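Long-range contacts in alanine racemase (Oenococcus oeni PSU-1, PDB 3HUR), which belongs to the alanine racemase family, whose chains join an N-terminal TIM barrel to a C-terminal domain rich in beta strands: residues A[168-172]-A[234-239]; A[205-210]-A[223-228]; A[345-349]-A[361-366]. All coordinates share one frame; numbering follows the deposited sequence.

Along the chain from the N terminus, residues 168-172 come first, in the loop between strand 157-163 and helix 174-191; they meet 234-239, and interaction 1 thereby closes a loop of some sixty residues. Interaction 2 is nested inside that loop: there the start of helix 206-211 meets 223-228, at the end of the last barrel strand and the loop beyond it. Interaction 3 follows in series, pairing the two strands of a hairpin in the C-terminal region, and no contact crosses another. The three touch in space. A169 and D170 pack on A207, V234 packs on Q227, and Q345 of interaction 3 reaches Q227, V234 and N236, bringing the C-terminal hairpin against the loops of the barrel.

Interaction 1. Residues A[168-172]-A[234-239]; sequences TADEA and VSNGEL
D170, L239 and E238 give up most surface where these two loops meet, each in a different way. The acidic side chain of D170 lends mainly its CB, which lies 4.1 Å from V234 CG1, while its backbone carbonyl faces S235: D170 O stands 3.5 Å from S235 CB and also receives a CA-H...O contact from that residue. Serine suits this spot because it is small enough to let the carbonyl come close. Its hydroxyl is turned back on its own loop, where S235 OG accepts from L239 N at 3.0 Å, with an angle of 164° at the hydrogen. This bond, together with the backbone bond from E238 N to S235 O, folds the loop so that E238 and L239 both face 168-172. L239 sends its two methyls to different places. CD2 lies 3.5 Å from A172 CB, an apolar touch that the short alanine permits, whereas CD1 rests near the carbonyls of the turn, 3.9 Å from A169 O and 4.0 Å from E171 O. E238 reaches across with an extended chain (chi2 -160°), and its OE2 takes the N-H of A172 at 3.0 Å in a nearly straight bond of 163°, the only hydrogen bond between the two segments. The E171 carboxylate is not far off, so the two like charges probably disfavour each other mildly on this solvent-facing side. In the fold, the contact joins the loop leading into helix 174-191, where T168 OG1 bonds to S176 O, with the long connection from barrel strand 222-223 to strand 251-263. Helix 206-211 lies against both segments, through A207 and T208 on A169, A207 on D170, and W211 on S235.

Interaction 2. Residues A[205-210]-A[223-228]; sequences NSATCI and IRPGQL. With SO4 (sulfate ion), chain B.
L228 and S206 meet in the buried heart of this contact, and the leucine is best followed outward. Its CB lies 3.4 Å from S206 OG. A chi1 of 77° turns CG between the backbone N and the carbonyl carbon, which keeps it beside the same hydroxyl, also 3.4 Å from S206 OG. At the tip, CD2 still lies 3.5 Å from S206 OG, also touches S206 CB, and meets I210 CG1 at 4.2 Å, the isoleucine and leucine chains running past each other in opposite directions. Leucine suits the place because its branched apolar end covers S206 CB and touches I210. Its backbone adds a bond of its own: L228 N donates to S206 OG at 3.3 Å, with an angle of 154°. A sulfate ion, probably from the crystallisation liquor, sits alongside. Q227 N reaches its O1 at 3.3 Å and 170°, while S206 N and G226 N make weak bonds to O4; the very short approach of the serine hydroxyl to that oxygen is doubtful in detail. Amides at a helix start commonly gather round an anion, and glycine at 226 leaves room where a CB would crowd the sulfate. N205 caps the helix: its OD1 accepts T208 N at 2.8 Å and the T208 hydroxyl as well. One turn on, C209 SG packs 3.6 Å from I223 CB. Around this, I223 bonds through its backbone to K34 and Y36 of strand 34-38 and, with C209, touches I26 of helix 16-30. R224 ties its guanidinium group to T164 O and S202 OG. Packing of C209 on I223, and of S206 and I210 on L228, sets helix 206-211 against the end of strand 222-223, which pairs with strand 34-38.

Interaction 3. Residues A[345-349]-A[361-366]; sequences QITVE and EIQTTL
I346 O is gripped by two donors from the other segment. T365 N supplies the stronger bond, 2.8 Å long, arriving from above the carbonyl plane, 46° out of it; T364 OG1 adds a weak one at 3.4 Å. With OG1 placed trans to the backbone N (chi1 -171°), T364 also accepts L366 N at 3.1 Å, forming an ST turn, so its hydroxyl links the end of the strand to the next residues. Threonine suits this, being a beta-branched residue that favours a strand while offering a short polar arm. Beyond it the strands pair in antiparallel register, at 160°, though the side chains of T347 and T364 diverge. V348 with Q363 forms the hydrogen-bonded pair, V348 N to Q363 O at 2.9 Å and Q363 N to V348 O at 3.0 Å. On the side of V348, its CG1 lies 3.6 Å from T365 CG2, the two chains crossing at about a right angle. On the side of E349, the carboxylate itself, with the stem behind it, lies slantwise against CG1 and CD1 of I362, E349 CD being 3.7 Å from I362 CG1. I346 and L366 meet CB to CB at 4.0 Å, both resting on F251 of strand 251-263. R369 of a second subunit packs against Q363 and T364. The chemistry implies a backbone-held hairpin, apolar where I346 and L366 are buried and acidic at E349 and E361. There E349 lies near D360, and E361 near E350, close like charges that may raise the pKa of one of each pair.

Interaction 1. Residues A[168-172]-A[234-239]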
# COMPACT_ATOMS: atom_id res chain seq x y z
N THR A 168 31.43 -7.56 -0.02
CA THR A 168 30.75 -8.78 -0.39
C THR A 168 30.92 -9.88 0.64
O THR A 168 30.70 -11.07 0.35
CB THR A 168 31.18 -9.23 -1.80
OG1 THR A 168 32.59 -9.44 -1.80
CG2 THR A 168 30.79 -8.15 -2.88
N ALA A 169 31.25 -9.49 1.86
CA ALA A 169 31.32 -10.45 2.94
C ALA A 169 29.92 -11.02 3.28
O ALA A 169 29.82 -12.16 3.70
CB ALA A 169 31.96 -9.81 4.18
N ASP A 170 28.86 -10.23 3.07
CA ASP A 170 27.45 -10.63 3.34
C ASP A 170 26.70 -11.24 2.15
O ASP A 170 25.51 -11.59 2.27
CB ASP A 170 26.62 -9.44 3.86
CG ASP A 170 26.36 -8.35 2.78
OD1 ASP A 170 26.95 -8.40 1.67
OD2 ASP A 170 25.56 -7.42 3.06
N GLU A 171 27.38 -11.33 1.00
CA GLU A 171 26.86 -12.03 -0.18
C GLU A 171 27.46 -13.44 -0.25
O GLU A 171 28.53 -13.70 0.29
CB GLU A 171 27.17 -11.22 -1.44
CG GLU A 171 26.39 -9.91 -1.53
CD GLU A 171 26.83 -9.02 -2.69
OE1 GLU A 171 27.36 -9.56 -3.70
OE2 GLU A 171 26.66 -7.77 -2.60
N ALA A 172 26.73 -14.34 -0.91
CA ALA A 172 27.16 -15.75 -1.14
C ALA A 172 27.63 -15.96 -2.58
O ALA A 172 27.16 -15.28 -3.50
CB ALA A 172 25.98 -16.70 -0.85
N VAL A 234 22.48 -10.45 9.00
CA VAL A 234 22.97 -9.45 8.02
C VAL A 234 23.00 -9.82 6.49
O VAL A 234 23.02 -8.94 5.63
CB VAL A 234 24.37 -8.97 8.52
CG1 VAL A 234 25.16 -8.19 7.44
CG2 VAL A 234 24.15 -8.12 9.78
N SER A 235 22.96 -11.11 6.16
CA SER A 235 23.06 -11.59 4.76
C SER A 235 21.76 -11.60 3.95
O SER A 235 21.76 -12.01 2.79
CB SER A 235 23.61 -13.02 4.78
OG SER A 235 22.63 -13.93 5.24
N ASN A 236 20.66 -11.13 4.57
CA ASN A 236 19.27 -11.26 4.06
C ASN A 236 18.93 -12.57 3.36
O ASN A 236 18.63 -12.60 2.19
CB ASN A 236 18.75 -10.01 3.31
CG ASN A 236 19.46 -9.72 2.01
OD1 ASN A 236 20.18 -8.71 1.89
ND2 ASN A 236 19.22 -10.55 0.98
N GLY A 237 18.98 -13.66 4.11
CA GLY A 237 18.66 -14.98 3.56
C GLY A 237 19.84 -15.79 3.01
O GLY A 237 19.93 -17.00 3.25
N GLU A 238 20.77 -15.11 2.32
CA GLU A 238 21.87 -15.77 1.60
C GLU A 238 22.74 -16.76 2.38
O GLU A 238 22.96 -17.86 1.90
CB GLU A 238 22.73 -14.72 0.89
CG GLU A 238 21.88 -13.89 -0.11
CD GLU A 238 22.68 -13.17 -1.18
OE1 GLU A 238 22.10 -12.24 -1.80
OE2 GLU A 238 23.87 -13.51 -1.44
N LEU A 239 23.19 -16.42 3.58
CA LEU A 239 24.08 -17.30 4.35
C LEU A 239 23.46 -17.67 5.66
O LEU A 239 22.61 -16.95 6.15
CB LEU A 239 25.42 -16.60 4.63
CG LEU A 239 26.14 -16.02 3.42
CD1 LEU A 239 27.25 -15.08 3.84
CD2 LEU A 239 26.65 -17.16 2.54

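Interaction 2. Residues A[205-210]-A[223-228]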
# COMPACT_ATOMS: atom_id res chain seq x y z
N ASN A 205 33.62 -5.32 9.18
CA ASN A 205 32.19 -4.98 9.40
C ASN A 205 31.51 -6.21 9.94
O ASN A 205 32.18 -7.16 10.32
CB ASN A 205 31.52 -4.48 8.13
CG ASN A 205 31.43 -5.55 7.06
OD1 ASN A 205 31.63 -6.75 7.32
ND2 ASN A 205 31.14 -5.12 5.83
N SER A 206 30.17 -6.19 10.01
CA SER A 206 29.43 -7.26 10.68
C SER A 206 29.65 -8.59 10.01
O SER A 206 29.80 -9.63 10.64
CB SER A 206 27.91 -6.96 10.69
OG SER A 206 27.51 -6.07 11.74
N ALA A 207 29.59 -8.55 8.69
CA ALA A 207 29.61 -9.74 7.88
C ALA A 207 31.05 -10.37 7.93
O ALA A 207 31.21 -11.60 8.11
CB ALA A 207 29.18 -9.38 6.43
N THR A 208 32.06 -9.51 7.85
CA THR A 208 33.41 -9.92 8.01
C THR A 208 33.57 -10.56 9.37
O THR A 208 34.15 -11.66 9.49
CB THR A 208 34.38 -8.76 7.84
OG1 THR A 208 34.03 -8.01 6.68
CG2 THR A 208 35.80 -9.29 7.65
N CYS A 209 33.02 -9.94 10.40
CA CYS A 209 33.15 -10.54 11.74
C CYS A 209 32.51 -11.92 11.79
O CYS A 209 33.05 -12.87 12.41
CB CYS A 209 32.54 -9.63 12.83
SG CYS A 209 33.46 -8.11 13.17
N ILE A 210 31.33 -12.06 11.19
CA ILE A 210 30.57 -13.30 11.38
C ILE A 210 31.21 -14.46 10.61
O ILE A 210 31.66 -15.40 11.23
CB ILE A 210 29.08 -13.19 10.96
CG1 ILE A 210 28.33 -12.19 11.86
CG2 ILE A 210 28.41 -14.58 10.99
CD1 ILE A 210 27.03 -11.78 11.33
N ILE A 223 37.21 -4.17 15.53
CA ILE A 223 36.01 -4.53 14.79
C ILE A 223 34.91 -3.46 14.91
O ILE A 223 34.91 -2.65 15.84
CB ILE A 223 35.50 -5.91 15.21
CG1 ILE A 223 35.00 -5.95 16.65
CG2 ILE A 223 36.59 -6.96 14.99
CD1 ILE A 223 34.26 -7.30 17.00
N ARG A 224 34.02 -3.44 13.91
CA ARG A 224 32.99 -2.41 13.73
C ARG A 224 31.61 -3.01 13.55
O ARG A 224 31.00 -2.84 12.52
CB ARG A 224 33.33 -1.59 12.51
CG ARG A 224 34.41 -0.61 12.77
CD ARG A 224 34.56 0.31 11.57
NE ARG A 224 35.61 -0.30 10.81
CZ ARG A 224 35.63 -0.58 9.52
NH1 ARG A 224 34.68 -0.23 8.68
NH2 ARG A 224 36.69 -1.20 9.09
N PRO A 225 31.11 -3.74 14.54
CA PRO A 225 29.80 -4.36 14.41
C PRO A 225 28.67 -3.33 14.39
O PRO A 225 28.62 -2.48 15.25
CB PRO A 225 29.70 -5.22 15.65
CG PRO A 225 30.65 -4.66 16.57
CD PRO A 225 31.76 -4.14 15.79
N GLY A 226 27.84 -3.40 13.36
CA GLY A 226 26.66 -2.52 13.20
C GLY A 226 25.39 -3.33 13.23
O GLY A 226 24.91 -3.69 14.28
N GLN A 227 24.87 -3.69 12.07
CA GLN A 227 23.58 -4.32 12.00
C GLN A 227 23.45 -5.55 12.84
O GLN A 227 22.31 -5.92 13.21
CB GLN A 227 23.28 -4.81 10.62
CG GLN A 227 23.04 -3.82 9.61
CD GLN A 227 22.36 -4.46 8.41
OE1 GLN A 227 22.83 -4.32 7.28
NE2 GLN A 227 21.24 -5.15 8.64
N LEU A 228 24.55 -6.22 13.10
CA LEU A 228 24.46 -7.47 13.84
C LEU A 228 24.16 -7.23 15.30
O LEU A 228 23.90 -8.20 16.06
CB LEU A 228 25.77 -8.28 13.73
CG LEU A 228 27.00 -7.86 14.56
CD1 LEU A 228 26.87 -8.18 16.02
CD2 LEU A 228 28.22 -8.59 13.99
S SO4 B . 27.67 -3.19 9.15
O1 SO4 B . 26.23 -3.16 9.14
O2 SO4 B . 28.23 -3.73 7.94
O3 SO4 B . 28.15 -1.84 9.17
O4 SO4 B . 27.98 -4.04 10.29

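Interaction 3. Residues A[345-349]-A[361-366]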
# COMPACT_ATOMS: atom_id res chain seq x y z
N GLN A 345 15.65 -8.48 8.38
CA GLN A 345 16.22 -7.15 8.61
C GLN A 345 15.19 -6.17 9.25
O GLN A 345 14.00 -6.29 9.03
CB GLN A 345 16.73 -6.51 7.31
CG GLN A 345 17.42 -7.40 6.30
CD GLN A 345 18.89 -7.65 6.61
OE1 GLN A 345 19.78 -7.04 5.99
NE2 GLN A 345 19.15 -8.54 7.57
N ILE A 346 15.70 -5.21 10.02
CA ILE A 346 14.88 -4.18 10.60
C ILE A 346 15.23 -2.82 10.02
O ILE A 346 14.63 -1.84 10.40
CB ILE A 346 14.91 -4.19 12.11
CG1 ILE A 346 16.33 -3.99 12.64
CG2 ILE A 346 14.32 -5.46 12.60
CD1 ILE A 346 16.42 -3.86 14.12
N THR A 347 16.15 -2.80 9.05
CA THR A 347 16.51 -1.56 8.33
C THR A 347 16.65 -1.82 6.87
O THR A 347 16.90 -2.94 6.47
CB THR A 347 17.86 -0.99 8.81
OG1 THR A 347 18.77 -2.05 8.99
CG2 THR A 347 17.74 -0.27 10.13
N VAL A 348 16.50 -0.77 6.08
CA VAL A 348 16.73 -0.78 4.66
C VAL A 348 17.70 0.38 4.39
O VAL A 348 17.59 1.43 5.00
CB VAL A 348 15.41 -0.61 3.81
CG1 VAL A 348 14.64 0.68 4.19
CG2 VAL A 348 15.67 -0.61 2.27
N GLU A 349 18.63 0.17 3.47
CA GLU A 349 19.58 1.17 3.03
C GLU A 349 19.44 1.52 1.54
O GLU A 349 19.26 0.65 0.73
CB GLU A 349 20.98 0.62 3.24
CG GLU A 349 22.12 1.58 2.87
CD GLU A 349 23.37 1.28 3.67
OE1 GLU A 349 23.47 0.13 4.17
OE2 GLU A 349 24.22 2.18 3.83
N GLU A 361 21.30 6.68 2.74
CA GLU A 361 20.17 6.72 3.71
C GLU A 361 19.77 5.38 4.32
O GLU A 361 19.28 4.53 3.61
CB GLU A 361 18.94 7.25 2.99
CG GLU A 361 17.80 7.63 3.96
CD GLU A 361 16.56 8.12 3.26
OE1 GLU A 361 16.35 7.73 2.07
OE2 GLU A 361 15.78 8.90 3.91
N ILE A 362 19.93 5.19 5.62
CA ILE A 362 19.40 4.01 6.28
C ILE A 362 18.14 4.41 7.04
O ILE A 362 18.10 5.51 7.59
CB ILE A 362 20.40 3.35 7.21
CG1 ILE A 362 21.66 2.99 6.43
CG2 ILE A 362 19.83 2.09 7.75
CD1 ILE A 362 22.74 2.19 7.21
N GLN A 363 17.14 3.51 7.05
CA GLN A 363 15.85 3.75 7.66
C GLN A 363 15.28 2.50 8.28
O GLN A 363 15.51 1.42 7.77
CB GLN A 363 14.87 4.26 6.63
CG GLN A 363 14.99 5.70 6.34
CD GLN A 363 13.95 6.17 5.33
OE1 GLN A 363 13.15 7.07 5.61
NE2 GLN A 363 13.94 5.57 4.17
N THR A 364 14.52 2.65 9.37
CA THR A 364 13.86 1.51 10.01
C THR A 364 12.74 0.98 9.13
O THR A 364 12.17 1.70 8.31
CB THR A 364 13.26 1.84 11.40
OG1 THR A 364 12.84 0.61 12.02
CG2 THR A 364 12.07 2.74 11.27
N THR A 365 12.52 -0.32 9.26
CA THR A 365 11.42 -1.01 8.61
C THR A 365 10.66 -1.80 9.69
O THR A 365 9.89 -2.70 9.34
CB THR A 365 11.93 -2.05 7.53
OG1 THR A 365 12.73 -3.04 8.20
CG2 THR A 365 12.74 -1.38 6.44
N LEU A 366 10.92 -1.52 10.97
CA LEU A 366 10.23 -2.19 12.06
C LEU A 366 9.30 -1.18 12.80
O LEU A 366 9.76 -0.42 13.64
CB LEU A 366 11.23 -2.82 13.02
CG LEU A 366 10.62 -3.62 14.17
CD1 LEU A 366 9.92 -4.87 13.65
CD2 LEU A 366 11.60 -4.00 15.29